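Local coordinates for protein argonaute (Aquifex aeolicus, PDB 1YVU) that uses short single-stranded DNA guides to bind complementary RNA targets and cleaves them with an RNase H-like PIWI domain, at residues 183-188 against 255-260. Numbering follows the deposited sequence.
Sequences IRVKPI and LKPVLT
Leu255 holds CG anti to its carbonyl carbon (chi1 -68°), and the CD2 branch beyond it lies against the ring of Pro187, 3.8 Å from CG of that proline; the two side chains lie side by side and point the same way. CB of Val185 meets the same methyl of Leu255, the two side chains crossing at a slant. With CG1 of Val185 anti to its carbonyl carbon (chi1 -86°), that methyl stands 4.2 Å from CG of Pro257. The backbone evidence for an antiparallel pair is equally direct. Lys186 and Lys256 form a hydrogen-bonded pair: Lys186 N gives to Lys256 O at 2.8 Å, and Lys256 N returns a bond to Lys186 O at 3.0 Å. Val185 with Pro257 and Pro187 with Leu255 are the flanking non-hydrogen-bonded pairs, positions where this pairing asks for no N-H, which a proline lacks. Both pairs turn their side chains to the same side of the sheet, which makes these four residues one apolar face. Beyond Pro257, Val258 N reaches Arg184 O at 2.7 Å. On the lysine face, CG2 of Val258 packs 3.9 Å from CB of Lys186. The N-to-C directions of the two short strands differ by 142°, well short of exactly antiparallel. Within the PAZ domain, strand 255-257 is an edge of a five-stranded antiparallel sheet, and strand 184-187 pairs on its other side with 194-201. Leu169 and Leu172 of helix 169-175 pack on the apolar face, joined by Val242 and Leu244 of strand 240-244, while Gln164 of strand 153-165, in linker L1, touches both lysines.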
ATOM      1  N   ILE A 183     -12.612  -8.637   6.943  1.00 75.52           N
ATOM      2  CA  ILE A 183     -12.429  -9.513   5.803  1.00 72.28           C
ATOM      3  C   ILE A 183     -12.692  -8.735   4.533  1.00 71.52           C
ATOM      4  O   ILE A 183     -13.763  -8.166   4.351  1.00 72.23           O
ATOM      5  CB  ILE A 183     -13.284 -10.801   5.912  1.00 73.01           C
ATOM      6  CG1 ILE A 183     -12.692 -11.685   7.012  1.00 79.76           C
ATOM      7  CG2 ILE A 183     -13.317 -11.566   4.580  1.00 73.53           C
ATOM      8  CD1 ILE A 183     -13.445 -12.967   7.280  1.00 76.86           C
ATOM      9  N   ARG A 184     -11.665  -8.658   3.692  1.00 64.74           N
ATOM     10  CA  ARG A 184     -11.754  -7.946   2.424  1.00 58.17           C
ATOM     11  C   ARG A 184     -12.548  -8.806   1.459  1.00 52.09           C
ATOM     12  O   ARG A 184     -12.260  -9.994   1.283  1.00 57.40           O
ATOM     13  CB  ARG A 184     -10.352  -7.600   1.876  1.00 61.98           C
ATOM     14  CG  ARG A 184      -9.479  -6.781   2.844  1.00 70.36           C
ATOM     15  CD  ARG A 184      -8.527  -5.775   2.171  1.00 75.40           C
ATOM     16  NE  ARG A 184      -8.087  -4.745   3.129  1.00 80.31           N
ATOM     17  CZ  ARG A 184      -7.177  -3.794   2.894  1.00 81.21           C
ATOM     18  NH1 ARG A 184      -6.563  -3.702   1.723  1.00 74.14           N
ATOM     19  NH2 ARG A 184      -6.895  -2.904   3.840  1.00 78.21           N
ATOM     20  N   VAL A 185     -13.650  -8.239   0.984  1.00 46.97           N
ATOM     21  CA  VAL A 185     -14.538  -8.911   0.037  1.00 40.60           C
ATOM     22  C   VAL A 185     -14.678  -8.107  -1.260  1.00 36.92           C
ATOM     23  O   VAL A 185     -14.302  -6.945  -1.319  1.00 35.20           O
ATOM     24  CB  VAL A 185     -15.960  -9.187   0.638  1.00 29.18           C
ATOM     25  CG1 VAL A 185     -15.969 -10.462   1.396  1.00 28.61           C
ATOM     26  CG2 VAL A 185     -16.404  -8.066   1.542  1.00 31.97           C
ATOM     27  N   LYS A 186     -15.185  -8.745  -2.309  1.00 37.03           N
ATOM     28  CA  LYS A 186     -15.382  -8.089  -3.595  1.00 40.49           C
ATOM     29  C   LYS A 186     -16.608  -8.642  -4.301  1.00 45.39           C
ATOM     30  O   LYS A 186     -16.787  -9.870  -4.333  1.00 42.42           O
ATOM     31  CB  LYS A 186     -14.174  -8.312  -4.535  1.00 40.86           C
ATOM     32  CG  LYS A 186     -14.338  -7.707  -5.961  1.00 40.23           C
ATOM     33  CD  LYS A 186     -13.874  -8.638  -7.040  1.00 43.61           C
ATOM     34  CE  LYS A 186     -14.160  -8.095  -8.408  1.00 42.48           C
ATOM     35  NZ  LYS A 186     -13.821  -9.118  -9.393  1.00 57.89           N
ATOM     36  N   PRO A 187     -17.471  -7.748  -4.848  1.00 46.01           N
ATOM     37  CA  PRO A 187     -18.691  -8.131  -5.592  1.00 49.67           C
ATOM     38  C   PRO A 187     -18.255  -8.635  -6.986  1.00 50.56           C
ATOM     39  O   PRO A 187     -17.270  -8.130  -7.539  1.00 50.43           O
ATOM     40  CB  PRO A 187     -19.452  -6.815  -5.698  1.00 44.61           C
ATOM     41  CG  PRO A 187     -19.005  -6.055  -4.504  1.00 45.82           C
ATOM     42  CD  PRO A 187     -17.548  -6.325  -4.458  1.00 44.87           C
ATOM     43  N   ILE A 188     -19.018  -9.552  -7.585  1.00 51.47           N
ATOM     44  CA  ILE A 188     -18.638 -10.167  -8.865  1.00 56.71           C
ATOM     45  C   ILE A 188     -18.285  -9.294 -10.083  1.00 58.75           C
ATOM     46  O   ILE A 188     -17.107  -9.275 -10.503  1.00 59.33           O
ATOM     47  CB  ILE A 188     -19.572 -11.374  -9.240  1.00 51.46           C
ATOM     48  CG1 ILE A 188     -19.457 -12.451  -8.143  1.00 50.99           C
ATOM     49  CG2 ILE A 188     -19.159 -11.992 -10.606  1.00 47.99           C
ATOM     50  CD1 ILE A 188     -20.251 -13.728  -8.374  1.00 53.14           C
ATOM     51  N   LEU A 255     -20.947 -11.538  -2.830  1.00 47.43           N
ATOM     52  CA  LEU A 255     -19.635 -11.236  -2.267  1.00 44.80           C
ATOM     53  C   LEU A 255     -18.740 -12.446  -2.177  1.00 41.57           C
ATOM     54  O   LEU A 255     -19.137 -13.499  -1.686  1.00 43.96           O
ATOM     55  CB  LEU A 255     -19.755 -10.588  -0.891  1.00 35.72           C
ATOM     56  CG  LEU A 255     -20.351  -9.194  -0.870  1.00 31.87           C
ATOM     57  CD1 LEU A 255     -20.761  -8.811   0.526  1.00 32.41           C
ATOM     58  CD2 LEU A 255     -19.355  -8.226  -1.423  1.00 38.56           C
ATOM     59  N   LYS A 256     -17.541 -12.283  -2.715  1.00 43.46           N
ATOM     60  CA  LYS A 256     -16.525 -13.310  -2.687  1.00 39.64           C
ATOM     61  C   LYS A 256     -15.358 -12.715  -1.898  1.00 32.69           C
ATOM     62  O   LYS A 256     -15.061 -11.537  -2.061  1.00 34.64           O
ATOM     63  CB  LYS A 256     -16.100 -13.678  -4.114  1.00 45.81           C
ATOM     64  CG  LYS A 256     -16.751 -14.961  -4.688  1.00 52.14           C
ATOM     65  CD  LYS A 256     -16.105 -15.322  -6.053  1.00 63.89           C
ATOM     66  CE  LYS A 256     -16.407 -16.746  -6.560  1.00 58.36           C
ATOM     67  NZ  LYS A 256     -15.372 -17.222  -7.562  1.00 60.28           N
ATOM     68  N   PRO A 257     -14.796 -13.467  -0.928  1.00 36.27           N
ATOM     69  CA  PRO A 257     -13.658 -13.009  -0.114  1.00 31.70           C
ATOM     70  C   PRO A 257     -12.389 -12.886  -0.901  1.00 33.08           C
ATOM     71  O   PRO A 257     -12.204 -13.569  -1.897  1.00 28.86           O
ATOM     72  CB  PRO A 257     -13.515 -14.102   0.930  1.00 28.24           C
ATOM     73  CG  PRO A 257     -14.926 -14.509   1.135  1.00 40.77           C
ATOM     74  CD  PRO A 257     -15.445 -14.615  -0.268  1.00 36.70           C
ATOM     75  N   VAL A 258     -11.531 -11.980  -0.455  1.00 37.22           N
ATOM     76  CA  VAL A 258     -10.236 -11.733  -1.087  1.00 37.98           C
ATOM     77  C   VAL A 258      -9.149 -12.179  -0.071  1.00 39.77           C
ATOM     78  O   VAL A 258      -9.126 -11.695   1.072  1.00 42.73           O
ATOM     79  CB  VAL A 258     -10.135 -10.232  -1.507  1.00 32.21           C
ATOM     80  CG1 VAL A 258      -8.742  -9.890  -1.966  1.00 44.10           C
ATOM     81  CG2 VAL A 258     -11.115  -9.933  -2.641  1.00 34.07           C
ATOM     82  N   LEU A 259      -8.292 -13.123  -0.488  1.00 39.38           N
ATOM     83  CA  LEU A 259      -7.249 -13.705   0.372  1.00 42.14           C
ATOM     84  C   LEU A 259      -5.812 -13.292   0.085  1.00 44.67           C
ATOM     85  O   LEU A 259      -5.467 -13.039  -1.072  1.00 44.44           O
ATOM     86  CB  LEU A 259      -7.311 -15.232   0.292  1.00 25.52           C
ATOM     87  CG  LEU A 259      -8.665 -15.950   0.289  1.00 26.00           C
ATOM     88  CD1 LEU A 259      -8.457 -17.429  -0.012  1.00 26.89           C
ATOM     89  CD2 LEU A 259      -9.395 -15.740   1.624  1.00 21.18           C
ATOM     90  N   THR A 260      -4.992 -13.263   1.152  1.00 51.05           N
ATOM     91  CA  THR A 260      -3.532 -12.940   1.136  1.00 61.09           C
ATOM     92  C   THR A 260      -2.826 -13.996   2.025  1.00 60.79           C
ATOM     93  O   THR A 260      -3.511 -14.857   2.588  1.00 63.04           O
ATOM     94  CB  THR A 260      -3.202 -11.473   1.668  1.00 63.83           C
ATOM     95  OG1 THR A 260      -3.998 -10.513   0.966  1.00 65.39           O
ATOM     96  CG2 THR A 260      -1.707 -11.091   1.440  1.00 62.27           C
TER